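Local coordinates for metallo-beta-lactamase family protein (Staphylococcus aureus, PDB 3R2U) that binds a ferric ion in a metallo-beta-lactamase domain joined to a rhodanese-like domain, and probably works as a metal-dependent hydrolase or sulfur-processing enzyme, at residues T79-D84 against T144-S149; N99-G104 against H120-N125. All coordinates share one frame; numbering follows the deposited sequence.

Contact 1 of 2, residues T79-D84 against T144-S149; sequences THIHAD and TPESIS. With FE (Fe (III) ion), chain E.
Thr144, next in the chain to the iron ligand His143, lays its methyl CG2 4.0 Å from CD2 of the His80 ring, the two side chains crossing at about a right angle. Its hydroxyl OG1 lies near His80 CB and meets Ser147 OG at 2.6 Å, across the type I turn of residues 144-147; either hydroxyl could be the donor. Glu146 doubles back from this turn: CG stands between the backbone N and the carbonyl carbon (chi1 81°), and the bend at chi2 (-72°) carries the carboxylate to residues 80 and 81. There OE2 accepts Ile81 N at 2.9 Å, on its anti side and somewhat out of the carboxylate plane, and also touches His80 CB. A glutamate suits this buried place because it is long enough to satisfy a loop amide. Ser147, small enough for close packing, brings OG to 3.4 Å from His80 CB, while its CA-H points at Thr79 O. Ile148 N donates to that same oxygen at 2.8 Å in an almost straight bond (174°), joining the start of a strand to the metal loop.

Residues 80-84 carry the His-X-His-X-Asp signature of the metallo-beta-lactamase superfamily. His80 ND1 donates to Thr79 OG1 at 2.8 Å, nearly in the ring plane, which helps fix the ring's rotation while NE2 binds the ferric ion at 2.4 Å. His143 and Asp169 are its other protein ligands; His82 and Asp84 reach the metal through bound waters. Helix 269-279 packs on this loop with Lys274 and Asn277, and beyond Ile148 the chain runs on as strand 148-153, between strands 133-139 and 164-168.

Contact 2 of 2, residues N99-G104 against H120-N125; sequences NIYVSG and HFVQHN
Two N-H groups of His120 grip the carbonyl oxygen of Ile100: the backbone N at 2.9 Å, and ring ND1 in a weak bond at 3.3 Å that lies at the edge of the imidazole. The pair belongs to a parallel edge of a mixed sheet in the metallo-beta-lactamase fold, strand 120-122 being the outermost strand beside 99-103. Backbone bonds continue from Val102 N to His120 O and from Val122 N to Val102 O, and Gly104 N carries the pairing past the end of its strand to Val122 O.

Tyr101 and His120 project from one face of the sheet. Similar torsions (chi1 -57° and -65°, chi2 also alike) send their rings out side by side in the same direction, planes at 11° and centroids 4.6 Å apart, near-parallel but slid until they barely overlap. Histidine suits its place because the imidazole can set its edge on Ile100 O while one face meets Tyr101 CE2. Val102 and Phe121 meet on the other face, CG2 against CD2 at 3.9 Å. Having no side chain, Gly104 lets Phe121 CB approach its CA to 3.9 Å. Val122 CG1 meets the edge of the Tyr101 ring at CD2, 3.8 Å away.

In the fold
Contact 2 is nested along the chain inside the loop closed by contact 1, and their centres lie 12 Å apart. The two touch directly. Ser103 OG is 2.7 Å from Glu146 O, a probable hydrogen bond that ties the end of strand 99-103 to the turn after the iron ligand His143. Ile148 then bridges the two sheets: its CD1 packs on Val122 CG2 at 3.6 Å, and its CG2 lies against Ser103 OG. Contact 1 holds the metal through His80, whereas contact 2 is structural, the Ser103 side chain being about 12 Å from the iron. Together they join the outer strands of one sheet to the turn and strand that follow His143, and to the metal loop after strand 72-77.

Contact 1 of 2, residues T79-D84 against T144-S149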
# COMPACT_ATOMS: atom_id res chain seq x y z
N THR A 79 25.77 -4.74 -19.23
CA THR A 79 26.14 -5.52 -20.40
C THR A 79 26.48 -4.71 -21.67
O THR A 79 27.28 -5.16 -22.49
CB THR A 79 25.06 -6.56 -20.72
OG1 THR A 79 23.80 -5.91 -20.99
CG2 THR A 79 24.87 -7.52 -19.50
N HIS A 80 25.86 -3.54 -21.82
CA HIS A 80 26.07 -2.70 -23.00
C HIS A 80 25.34 -1.38 -22.85
O HIS A 80 24.63 -1.17 -21.86
CB HIS A 80 25.57 -3.42 -24.27
CG HIS A 80 24.09 -3.68 -24.30
ND1 HIS A 80 23.47 -4.59 -23.46
CD2 HIS A 80 23.12 -3.20 -25.11
CE1 HIS A 80 22.18 -4.62 -23.73
NE2 HIS A 80 21.94 -3.79 -24.73
N ILE A 81 25.52 -0.50 -23.83
CA ILE A 81 24.85 0.80 -23.84
C ILE A 81 23.40 0.55 -24.28
O ILE A 81 23.13 0.25 -25.43
CB ILE A 81 25.57 1.81 -24.79
CG1 ILE A 81 27.05 1.95 -24.41
CG2 ILE A 81 24.87 3.15 -24.75
CD1 ILE A 81 27.85 2.95 -25.29
N HIS A 82 22.47 0.65 -23.33
CA HIS A 82 21.07 0.33 -23.59
C HIS A 82 20.32 1.33 -24.42
O HIS A 82 20.57 2.53 -24.34
CB HIS A 82 20.34 0.09 -22.28
CG HIS A 82 20.90 -1.05 -21.51
ND1 HIS A 82 20.76 -2.36 -21.92
CD2 HIS A 82 21.63 -1.09 -20.37
CE1 HIS A 82 21.36 -3.15 -21.06
NE2 HIS A 82 21.90 -2.41 -20.11
N ALA A 83 19.41 0.81 -25.24
CA ALA A 83 18.58 1.62 -26.12
C ALA A 83 17.13 1.65 -25.67
O ALA A 83 16.34 2.40 -26.21
CB ALA A 83 18.64 1.07 -27.54
N ASP A 84 16.80 0.87 -24.65
CA ASP A 84 15.39 0.71 -24.29
C ASP A 84 15.01 0.97 -22.83
O ASP A 84 13.87 0.73 -22.45
CB ASP A 84 14.89 -0.66 -24.78
CG ASP A 84 15.89 -1.75 -24.53
OD1 ASP A 84 16.79 -1.55 -23.69
OD2 ASP A 84 15.78 -2.81 -25.16
N THR A 144 25.41 -4.75 -30.16
CA THR A 144 26.18 -3.52 -30.16
C THR A 144 27.64 -3.92 -30.24
O THR A 144 27.99 -5.05 -29.84
CB THR A 144 26.00 -2.65 -28.91
OG1 THR A 144 26.55 -3.33 -27.77
CG2 THR A 144 24.55 -2.30 -28.70
N PRO A 145 28.50 -3.02 -30.75
CA PRO A 145 29.92 -3.38 -30.85
C PRO A 145 30.60 -3.60 -29.49
O PRO A 145 31.61 -4.34 -29.42
CB PRO A 145 30.55 -2.18 -31.59
CG PRO A 145 29.36 -1.37 -32.14
CD PRO A 145 28.24 -1.64 -31.21
N GLU A 146 30.07 -2.98 -28.43
CA GLU A 146 30.68 -3.08 -27.10
C GLU A 146 30.07 -4.14 -26.18
O GLU A 146 30.59 -4.35 -25.10
CB GLU A 146 30.66 -1.73 -26.37
CG GLU A 146 29.33 -1.37 -25.68
CD GLU A 146 28.21 -1.01 -26.63
OE1 GLU A 146 28.48 -0.64 -27.79
OE2 GLU A 146 27.04 -1.06 -26.21
N SER A 147 28.99 -4.79 -26.61
CA SER A 147 28.28 -5.77 -25.78
C SER A 147 29.17 -6.80 -25.16
O SER A 147 29.98 -7.42 -25.83
CB SER A 147 27.19 -6.52 -26.57
OG SER A 147 26.05 -5.72 -26.78
N ILE A 148 29.00 -6.97 -23.85
CA ILE A 148 29.72 -7.96 -23.10
C ILE A 148 28.73 -8.82 -22.33
O ILE A 148 27.62 -8.39 -22.03
CB ILE A 148 30.75 -7.32 -22.12
CG1 ILE A 148 30.09 -6.31 -21.20
CG2 ILE A 148 31.92 -6.68 -22.92
CD1 ILE A 148 31.03 -5.74 -20.16
N SER A 149 29.12 -10.05 -22.07
CA SER A 149 28.35 -10.99 -21.29
C SER A 149 29.18 -11.44 -20.09
O SER A 149 30.42 -11.44 -20.17
CB SER A 149 27.97 -12.20 -22.15
OG SER A 149 27.04 -11.82 -23.16
FE FE E . 19.98 -3.39 -26.01
O HOH W 1 20.94 -1.36 -26.76
O HOH W 2 19.26 -2.42 -24.08
O HOH W 3 18.12 -2.90 -26.98

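Contact 2 of 2, residues N99-G104 against H120-N125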
# COMPACT_ATOMS: atom_id res chain seq x y z
N ASN A 99 31.67 -0.04 -6.79
CA ASN A 99 32.52 -0.21 -7.96
C ASN A 99 31.60 -0.55 -9.13
O ASN A 99 30.72 -1.38 -8.97
CB ASN A 99 33.52 -1.34 -7.75
CG ASN A 99 34.61 -0.96 -6.77
OD1 ASN A 99 34.78 -1.60 -5.75
ND2 ASN A 99 35.30 0.10 -7.05
N ILE A 100 31.78 0.12 -10.26
CA ILE A 100 30.97 -0.19 -11.43
C ILE A 100 31.84 -0.65 -12.58
O ILE A 100 32.98 -0.23 -12.73
CB ILE A 100 30.03 0.96 -11.84
CG1 ILE A 100 30.82 2.22 -12.22
CG2 ILE A 100 29.06 1.26 -10.67
CD1 ILE A 100 29.95 3.25 -12.96
N TYR A 101 31.29 -1.57 -13.37
CA TYR A 101 31.98 -2.23 -14.46
C TYR A 101 31.16 -2.09 -15.71
O TYR A 101 29.99 -2.50 -15.75
CB TYR A 101 32.19 -3.72 -14.11
CG TYR A 101 32.95 -3.88 -12.81
CD1 TYR A 101 32.29 -3.74 -11.58
CD2 TYR A 101 34.32 -4.13 -12.79
CE1 TYR A 101 32.96 -3.85 -10.40
CE2 TYR A 101 35.01 -4.24 -11.58
CZ TYR A 101 34.32 -4.11 -10.39
OH TYR A 101 34.95 -4.20 -9.18
N VAL A 102 31.74 -1.46 -16.72
CA VAL A 102 31.08 -1.29 -17.99
C VAL A 102 32.09 -1.66 -19.08
O VAL A 102 33.30 -1.70 -18.85
CB VAL A 102 30.57 0.15 -18.20
CG1 VAL A 102 29.60 0.55 -17.09
CG2 VAL A 102 31.73 1.12 -18.32
N SER A 103 31.60 -1.93 -20.27
CA SER A 103 32.46 -2.32 -21.36
C SER A 103 33.45 -1.25 -21.85
O SER A 103 33.08 -0.10 -22.12
CB SER A 103 31.62 -2.80 -22.55
OG SER A 103 32.47 -3.15 -23.65
N GLY A 104 34.71 -1.67 -21.96
CA GLY A 104 35.76 -0.87 -22.57
C GLY A 104 36.07 -1.45 -23.94
O GLY A 104 37.09 -1.14 -24.52
N HIS A 120 35.26 1.03 -13.89
CA HIS A 120 36.14 0.01 -14.45
C HIS A 120 35.68 -0.31 -15.85
O HIS A 120 34.55 -0.74 -16.04
CB HIS A 120 36.13 -1.27 -13.61
CG HIS A 120 36.67 -1.10 -12.24
ND1 HIS A 120 35.88 -0.73 -11.17
CD2 HIS A 120 37.93 -1.21 -11.76
CE1 HIS A 120 36.63 -0.63 -10.09
NE2 HIS A 120 37.88 -0.92 -10.42
N PHE A 121 36.53 -0.05 -16.83
CA PHE A 121 36.23 -0.38 -18.22
C PHE A 121 36.81 -1.75 -18.44
O PHE A 121 38.03 -1.91 -18.51
CB PHE A 121 36.84 0.66 -19.14
CG PHE A 121 36.25 2.02 -18.97
CD1 PHE A 121 36.80 2.93 -18.08
CD2 PHE A 121 35.12 2.39 -19.67
CE1 PHE A 121 36.24 4.19 -17.91
CE2 PHE A 121 34.57 3.65 -19.52
CZ PHE A 121 35.12 4.54 -18.65
N VAL A 122 35.95 -2.75 -18.53
CA VAL A 122 36.41 -4.12 -18.63
C VAL A 122 36.52 -4.62 -20.06
O VAL A 122 35.84 -4.13 -20.96
CB VAL A 122 35.51 -5.08 -17.80
CG1 VAL A 122 35.60 -4.69 -16.32
CG2 VAL A 122 34.05 -5.06 -18.27
N GLN A 123 37.39 -5.60 -20.26
CA GLN A 123 37.58 -6.18 -21.57
C GLN A 123 37.47 -7.68 -21.54
O GLN A 123 37.45 -8.29 -20.47
CB GLN A 123 38.94 -5.74 -22.10
CG GLN A 123 38.95 -4.25 -22.39
CD GLN A 123 40.23 -3.77 -23.00
OE1 GLN A 123 41.30 -4.32 -22.76
NE2 GLN A 123 40.13 -2.72 -23.81
N HIS A 124 37.41 -8.28 -22.72
CA HIS A 124 37.33 -9.71 -22.86
C HIS A 124 38.34 -10.42 -21.93
O HIS A 124 39.51 -10.05 -21.86
CB HIS A 124 37.60 -10.09 -24.31
CG HIS A 124 37.46 -11.54 -24.59
ND1 HIS A 124 36.23 -12.17 -24.60
CD2 HIS A 124 38.37 -12.49 -24.91
CE1 HIS A 124 36.40 -13.45 -24.88
NE2 HIS A 124 37.69 -13.67 -25.06
N ASN A 125 37.87 -11.44 -21.22
CA ASN A 125 38.70 -12.23 -20.30
C ASN A 125 39.00 -11.63 -18.93
O ASN A 125 39.59 -12.32 -18.10
CB ASN A 125 40.03 -12.70 -20.95
CG ASN A 125 39.95 -14.10 -21.49
OD1 ASN A 125 38.94 -14.79 -21.34
ND2 ASN A 125 41.02 -14.56 -22.09